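PDB 1GYE: arabinan endo-1,5-alpha-l-arabinosidase A from Cellvibrio cellulosa, which hydrolyses the alpha-1,5-linked L-arabinofuranose backbone of linear arabinan in plant cell walls, releasing almost exclusively arabinotriose. Local coordinates for residues A[3-8]-A[19-24]; A[62-67]-A[77-82]. One frame throughout, in Å; residues are numbered along the deposited sequence.

The two contacts follow one another along the chain, contact 1 closing before contact 2 opens, and their centres lie 10 Å apart. Both reach the same curled sheet of the five-bladed beta-propeller, in which strand 16-24 pairs antiparallel with strand 61-70. They touch directly: Thr22 OG1 lies 2.7 Å from Ala64 N, a probable hydrogen bond, and Gly23 N lies 3.1 Å from Leu62 O, a second one. Contact 1 carries Asp7, probably the proton acceptor, and borders the arabinofuranose of chain B, among others; contact 2 sets Trp63 beside those of chains C, D and E. The loop 3-8 and the neighbouring strands thus line successive parts of the substrate cleft.

Contact 1 (A[3-8]-A[19-24]); sequences VDVHDP and LFSTGP. With AHR (alpha-L-arabinofuranose), chain B.
Thr22 OG1 donates to Asp7 OD2 over 2.7 Å, meeting the lone pair that faces away from the other carboxylate oxygen. The threonine hydroxyl lies anti to its own carbonyl carbon (chi1 -74°), which brings it to this oxygen while CG2 turns to the arabinose of chain B, 3.3 Å from its O2. The same OD2 takes a second bond, 2.7 Å from His6 ND1: OD2 lies in the imidazole plane, at its edge, while ND1 comes to it from above the carboxylate plane, 45° out of it. Two donors from different directions thus fix the rotation of Asp7, probably the catalytic proton acceptor. His6 is held in turn through NE2 by Tyr277 OH and by stacking on His275.

Segment 3-8 leads into the first strand of the five-bladed propeller, and here it runs along strand 16-24 at the substrate cleft. Ser21 adds a side-chain to backbone link: with OG anti to its backbone N, it accepts from His6 N at 2.9 Å, a nearly straight bond of 163°. Next to it, Thr22 N reaches His6 O at 2.9 Å.

Away from the sugar the contact becomes apolar. Val5 CG1 and Leu19 CD2 meet tip to tip at 3.8 Å, while the other leucine branch, CD1, packs against Pro8 CB at 3.9 Å.

Contact 2 (A[62-67]-A[77-82]); sequences LWAPDI and YYSVSA. With AHR (alpha-L-arabinofuranose), chain C; AHR (alpha-L-arabinofuranose), chain D; AHR (alpha-L-arabinofuranose), chain E.
Strands 65-67 and 77-80 run antiparallel at 170°, 4.7 Å apart at their closest, and a beta bulge shifts the register by one residue between the hydrogen-bonded pairs Trp63-Ser79 and Asp66-Tyr77. Trp63 N meets Ser79 O on a lone pair at 2.9 Å, whereas the return bond from Ser79 N is weak. Ser79 OG reinforces it, reaching Trp63 O at 3.0 Å from above the carbonyl plane, and also bonds to Ala127 N.

Trp63 CG lies anti to the carbonyl carbon (chi1 -58°), and the indole extends from the pair toward the cleft. Ser81 CB sits over one face, a CH-pi contact 3.8 Å from the six-membered ring centroid. On the opposite face O5 of the chain C arabinose stands 3.4 Å above the plane, with C1 of the chain D sugar also over it; O3 of the chain E sugar lies at the edge.

Leu62 CD2 packs alongside Val80 CG2 at 3.6 Å and also touches Tyr78 CD1.

With Ser81 behind the indole and sugars before it, Trp63 probably serves as a flat platform for arabinan, meeting the chain by van der Waals contact over its face rather than by a hydrogen bond in this contact.

Contact 1 (A[3-8]-A[19-24])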
loop_
_atom_site.group_PDB
_atom_site.type_symbol
_atom_site.label_atom_id
_atom_site.label_comp_id
_atom_site.label_asym_id
_atom_site.label_seq_id
_atom_site.Cartn_x
_atom_site.Cartn_y
_atom_site.Cartn_z
ATOM N N VAL A 3 -3.181 0.542 18.365
ATOM C CA VAL A 3 -3.672 -0.362 17.333
ATOM C C VAL A 3 -2.463 -0.865 16.539
ATOM O O VAL A 3 -1.655 -0.054 16.022
ATOM C CB VAL A 3 -4.770 0.265 16.423
ATOM C CG1 VAL A 3 -5.198 -0.716 15.291
ATOM C CG2 VAL A 3 -5.978 0.640 17.260
ATOM N N ASP A 4 -2.310 -2.194 16.497
ATOM C CA ASP A 4 -1.319 -2.805 15.603
ATOM C C ASP A 4 -1.879 -3.109 14.189
ATOM O O ASP A 4 -2.844 -3.858 14.035
ATOM C CB ASP A 4 -0.627 -4.013 16.260
ATOM C CG ASP A 4 -1.547 -5.207 16.419
ATOM O OD1 ASP A 4 -2.355 -5.184 17.381
ATOM O OD2 ASP A 4 -1.521 -6.197 15.628
ATOM N N VAL A 5 -1.286 -2.482 13.174
ATOM C CA VAL A 5 -1.643 -2.750 11.779
ATOM C C VAL A 5 -0.371 -2.851 10.977
ATOM O O VAL A 5 0.667 -2.387 11.437
ATOM C CB VAL A 5 -2.527 -1.642 11.142
ATOM C CG1 VAL A 5 -3.824 -1.442 11.926
ATOM C CG2 VAL A 5 -1.781 -0.342 11.004
ATOM N N HIS A 6 -0.438 -3.469 9.798
ATOM C CA HIS A 6 0.706 -3.529 8.870
ATOM C C HIS A 6 0.172 -3.129 7.518
ATOM O O HIS A 6 -0.942 -3.511 7.143
ATOM C CB HIS A 6 1.311 -4.943 8.791
ATOM C CG HIS A 6 2.820 -4.985 8.635
ATOM N ND1 HIS A 6 3.453 -5.179 7.410
ATOM C CD2 HIS A 6 3.814 -4.919 9.561
ATOM C CE1 HIS A 6 4.762 -5.189 7.597
ATOM N NE2 HIS A 6 5.008 -5.041 8.891
ATOM N N ASP A 7 0.952 -2.342 6.786
ATOM C CA ASP A 7 0.566 -1.967 5.429
ATOM C C ASP A 7 -0.864 -1.298 5.378
ATOM O O ASP A 7 -1.704 -1.619 4.536
ATOM C CB ASP A 7 0.725 -3.212 4.499
ATOM C CG ASP A 7 1.958 -4.070 4.868
ATOM O OD1 ASP A 7 3.081 -3.529 4.880
ATOM O OD2 ASP A 7 1.915 -5.277 5.211
ATOM N N PRO A 8 -1.113 -0.339 6.272
ATOM C CA PRO A 8 -2.467 0.219 6.453
ATOM C C PRO A 8 -3.013 1.039 5.302
ATOM O O PRO A 8 -2.240 1.762 4.619
ATOM C CB PRO A 8 -2.289 1.142 7.641
ATOM C CG PRO A 8 -0.847 1.478 7.586
ATOM C CD PRO A 8 -0.132 0.283 7.175
ATOM N N LEU A 19 -10.302 1.403 8.578
ATOM C CA LEU A 19 -8.880 1.150 8.492
ATOM C C LEU A 19 -8.767 -0.295 8.014
ATOM O O LEU A 19 -9.457 -1.181 8.557
ATOM C CB LEU A 19 -8.267 1.316 9.892
ATOM C CG LEU A 19 -6.821 0.904 10.214
ATOM C CD1 LEU A 19 -5.778 1.538 9.261
ATOM C CD2 LEU A 19 -6.496 1.224 11.682
ATOM N N PHE A 20 -7.961 -0.529 6.984
ATOM C CA PHE A 20 -7.701 -1.878 6.497
ATOM C C PHE A 20 -6.226 -2.198 6.688
ATOM O O PHE A 20 -5.317 -1.386 6.355
ATOM C CB PHE A 20 -8.107 -2.049 5.017
ATOM C CG PHE A 20 -9.534 -1.658 4.728
ATOM C CD1 PHE A 20 -9.934 -0.319 4.764
ATOM C CD2 PHE A 20 -10.480 -2.621 4.424
ATOM C CE1 PHE A 20 -11.271 0.039 4.512
ATOM C CE2 PHE A 20 -11.824 -2.289 4.179
ATOM C CZ PHE A 20 -12.215 -0.962 4.208
ATOM N N SER A 21 -5.979 -3.380 7.234
ATOM C CA SER A 21 -4.614 -3.819 7.510
ATOM C C SER A 21 -4.365 -5.190 6.934
ATOM O O SER A 21 -5.282 -6.050 6.863
ATOM C CB SER A 21 -4.412 -3.892 9.046
ATOM O OG SER A 21 -3.116 -4.350 9.377
ATOM N N THR A 22 -3.101 -5.426 6.586
ATOM C CA THR A 22 -2.623 -6.794 6.414
ATOM C C THR A 22 -3.131 -7.649 7.607
ATOM O O THR A 22 -3.025 -7.256 8.776
ATOM C CB THR A 22 -1.063 -6.780 6.335
ATOM O OG1 THR A 22 -0.594 -6.265 5.044
ATOM C CG2 THR A 22 -0.492 -8.201 6.455
ATOM N N GLY A 23 -3.692 -8.813 7.320
ATOM C CA GLY A 23 -4.083 -9.734 8.381
ATOM C C GLY A 23 -5.080 -10.766 7.871
ATOM O O GLY A 23 -5.434 -10.732 6.675
ATOM N N PRO A 24 -5.524 -11.684 8.740
ATOM C CA PRO A 24 -6.405 -12.795 8.298
ATOM C C PRO A 24 -7.613 -12.223 7.545
ATOM O O PRO A 24 -8.306 -11.364 8.125
ATOM C CB PRO A 24 -6.824 -13.477 9.620
ATOM C CG PRO A 24 -5.709 -13.174 10.569
ATOM C CD PRO A 24 -5.247 -11.737 10.196
HETATM O O5 AHR B . -0.158 -5.941 12.782
HETATM C C5 AHR B . -1.057 -6.713 11.951
HETATM C C4 AHR B . -0.467 -8.105 11.758
HETATM O O4 AHR B . 0.922 -8.086 11.371
HETATM C C3 AHR B . -1.163 -8.893 10.693
HETATM O O3 AHR B . -2.103 -9.665 11.409
HETATM C C2 AHR B . -0.053 -9.814 10.254
HETATM O O2 AHR B . -0.291 -10.330 8.964
HETATM C C1 AHR B . 1.198 -8.987 10.315
#

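Contact 2 (A[62-67]-A[77-82])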
loop_
_atom_site.group_PDB
_atom_site.type_symbol
_atom_site.label_atom_id
_atom_site.label_comp_id
_atom_site.label_asym_id
_atom_site.label_seq_id
_atom_site.Cartn_x
_atom_site.Cartn_y
_atom_site.Cartn_z
ATOM N N LEU A 62 -3.907 -12.033 4.285
ATOM C CA LEU A 62 -3.788 -11.277 3.040
ATOM C C LEU A 62 -2.937 -10.080 3.324
ATOM O O LEU A 62 -2.883 -9.612 4.473
ATOM C CB LEU A 62 -5.164 -10.891 2.497
ATOM C CG LEU A 62 -6.075 -12.142 2.272
ATOM C CD1 LEU A 62 -7.523 -11.748 2.152
ATOM C CD2 LEU A 62 -5.681 -12.927 1.038
ATOM N N TRP A 63 -2.234 -9.600 2.290
ATOM C CA TRP A 63 -1.287 -8.517 2.482
ATOM C C TRP A 63 -1.681 -7.249 1.774
ATOM O O TRP A 63 -2.230 -7.254 0.635
ATOM C CB TRP A 63 0.095 -8.881 1.965
ATOM C CG TRP A 63 0.762 -10.107 2.550
ATOM C CD1 TRP A 63 0.325 -10.893 3.584
ATOM C CD2 TRP A 63 2.008 -10.684 2.111
ATOM N NE1 TRP A 63 1.215 -11.918 3.808
ATOM C CE2 TRP A 63 2.249 -11.833 2.924
ATOM C CE3 TRP A 63 2.951 -10.344 1.113
ATOM C CZ2 TRP A 63 3.382 -12.658 2.770
ATOM C CZ3 TRP A 63 4.105 -11.165 0.954
ATOM C CH2 TRP A 63 4.298 -12.311 1.784
ATOM N N ALA A 64 -1.337 -6.154 2.432
ATOM C CA ALA A 64 -1.192 -4.910 1.749
ATOM C C ALA A 64 -2.455 -4.574 0.953
ATOM O O ALA A 64 -2.424 -4.513 -0.281
ATOM C CB ALA A 64 0.046 -4.975 0.827
ATOM N N PRO A 65 -3.570 -4.335 1.653
ATOM C CA PRO A 65 -4.821 -4.026 0.966
ATOM C C PRO A 65 -4.749 -2.643 0.341
ATOM O O PRO A 65 -3.876 -1.781 0.677
ATOM C CB PRO A 65 -5.825 -4.009 2.109
ATOM C CG PRO A 65 -5.017 -3.575 3.261
ATOM C CD PRO A 65 -3.727 -4.283 3.125
ATOM N N ASP A 66 -5.668 -2.406 -0.578
ATOM C CA ASP A 66 -5.959 -1.020 -0.918
ATOM C C ASP A 66 -7.462 -0.833 -1.054
ATOM O O ASP A 66 -8.163 -1.739 -1.562
ATOM C CB ASP A 66 -5.213 -0.566 -2.179
ATOM C CG ASP A 66 -5.209 0.939 -2.313
ATOM O OD1 ASP A 66 -4.887 1.600 -1.306
ATOM O OD2 ASP A 66 -5.550 1.541 -3.358
ATOM N N ILE A 67 -7.955 0.293 -0.543
ATOM C CA ILE A 67 -9.373 0.569 -0.541
ATOM C C ILE A 67 -9.659 1.691 -1.537
ATOM O O ILE A 67 -8.976 2.729 -1.537
ATOM C CB ILE A 67 -9.888 0.842 0.930
ATOM C CG1 ILE A 67 -11.411 1.071 0.993
ATOM C CG2 ILE A 67 -9.166 2.017 1.620
ATOM C CD1 ILE A 67 -12.272 -0.082 0.466
ATOM N N TYR A 77 -8.881 -4.202 -2.830
ATOM C CA TYR A 77 -7.788 -4.992 -3.410
ATOM C C TYR A 77 -6.929 -5.596 -2.313
ATOM O O TYR A 77 -6.770 -4.977 -1.272
ATOM C CB TYR A 77 -6.954 -4.080 -4.308
ATOM C CG TYR A 77 -7.761 -3.530 -5.445
ATOM C CD1 TYR A 77 -8.537 -2.366 -5.295
ATOM C CD2 TYR A 77 -7.807 -4.198 -6.644
ATOM C CE1 TYR A 77 -9.324 -1.884 -6.334
ATOM C CE2 TYR A 77 -8.560 -3.707 -7.711
ATOM C CZ TYR A 77 -9.318 -2.556 -7.540
ATOM O OH TYR A 77 -10.058 -2.123 -8.599
ATOM N N TYR A 78 -6.355 -6.775 -2.546
ATOM C CA TYR A 78 -5.589 -7.490 -1.524
ATOM C C TYR A 78 -4.565 -8.479 -2.168
ATOM O O TYR A 78 -4.704 -8.866 -3.342
ATOM C CB TYR A 78 -6.567 -8.266 -0.632
ATOM C CG TYR A 78 -7.373 -9.268 -1.436
ATOM C CD1 TYR A 78 -6.840 -10.534 -1.725
ATOM C CD2 TYR A 78 -8.637 -8.941 -1.955
ATOM C CE1 TYR A 78 -7.555 -11.459 -2.476
ATOM C CE2 TYR A 78 -9.377 -9.870 -2.716
ATOM C CZ TYR A 78 -8.818 -11.126 -2.961
ATOM O OH TYR A 78 -9.477 -12.064 -3.710
ATOM N N SER A 79 -3.580 -8.939 -1.388
ATOM C CA SER A 79 -2.478 -9.731 -1.955
ATOM C C SER A 79 -2.354 -11.103 -1.322
ATOM O O SER A 79 -2.230 -11.206 -0.105
ATOM C CB SER A 79 -1.119 -9.012 -1.746
ATOM O OG SER A 79 -1.138 -7.659 -2.159
ATOM N N VAL A 80 -2.384 -12.137 -2.149
ATOM C CA VAL A 80 -2.038 -13.507 -1.780
ATOM C C VAL A 80 -0.560 -13.798 -2.169
ATOM O O VAL A 80 -0.132 -13.511 -3.294
ATOM C CB VAL A 80 -3.032 -14.512 -2.470
ATOM C CG1 VAL A 80 -2.704 -15.949 -2.126
ATOM C CG2 VAL A 80 -4.503 -14.237 -2.093
ATOM N N SER A 81 0.253 -14.343 -1.266
ATOM C CA SER A 81 1.688 -14.467 -1.544
ATOM C C SER A 81 2.379 -15.422 -0.589
ATOM O O SER A 81 1.720 -16.065 0.223
ATOM C CB SER A 81 2.380 -13.103 -1.431
ATOM O OG SER A 81 3.668 -13.104 -2.085
ATOM N N ALA A 82 3.704 -15.537 -0.710
ATOM C CA ALA A 82 4.495 -16.277 0.279
ATOM C C ALA A 82 5.788 -15.527 0.511
ATOM O O ALA A 82 6.295 -14.861 -0.398
ATOM C CB ALA A 82 4.788 -17.691 -0.163
HETATM O O5 AHR C . 3.570 -10.075 5.592
HETATM C C5 AHR C . 4.054 -8.757 5.375
HETATM C C4 AHR C . 4.525 -8.645 3.960
HETATM O O4 AHR C . 5.866 -9.086 4.051
HETATM C C3 AHR C . 4.579 -7.220 3.458
HETATM O O3 AHR C . 3.576 -6.923 2.500
HETATM C C2 AHR C . 5.935 -7.161 2.802
HETATM O O2 AHR C . 6.422 -5.822 2.833
HETATM C C1 AHR C . 6.747 -8.035 3.718
HETATM O O5 AHR D . 2.302 -9.817 10.672
HETATM C C5 AHR D . 3.555 -9.257 10.192
HETATM C C4 AHR D . 3.996 -9.826 8.821
HETATM O O4 AHR D . 3.278 -9.188 7.780
HETATM C C3 AHR D . 3.826 -11.330 8.569
HETATM O O3 AHR D . 5.105 -11.889 8.296
HETATM C C2 AHR D . 3.010 -11.492 7.314
HETATM O O2 AHR D . 1.735 -12.033 7.576
HETATM C C1 AHR D . 2.786 -10.105 6.791
HETATM O O5 AHR E . 7.867 -8.654 3.100
HETATM C C5 AHR E . 7.691 -8.744 1.723
HETATM C C4 AHR E . 8.597 -9.869 1.342
HETATM O O4 AHR E . 9.909 -9.368 1.170
HETATM C C3 AHR E . 8.089 -10.404 0.039
HETATM O O3 AHR E . 7.846 -11.790 0.250
HETATM C C2 AHR E . 9.218 -10.179 -0.931
HETATM O O2 AHR E . 8.736 -9.283 -1.933
HETATM C C1 AHR E . 10.374 -9.624 -0.134
#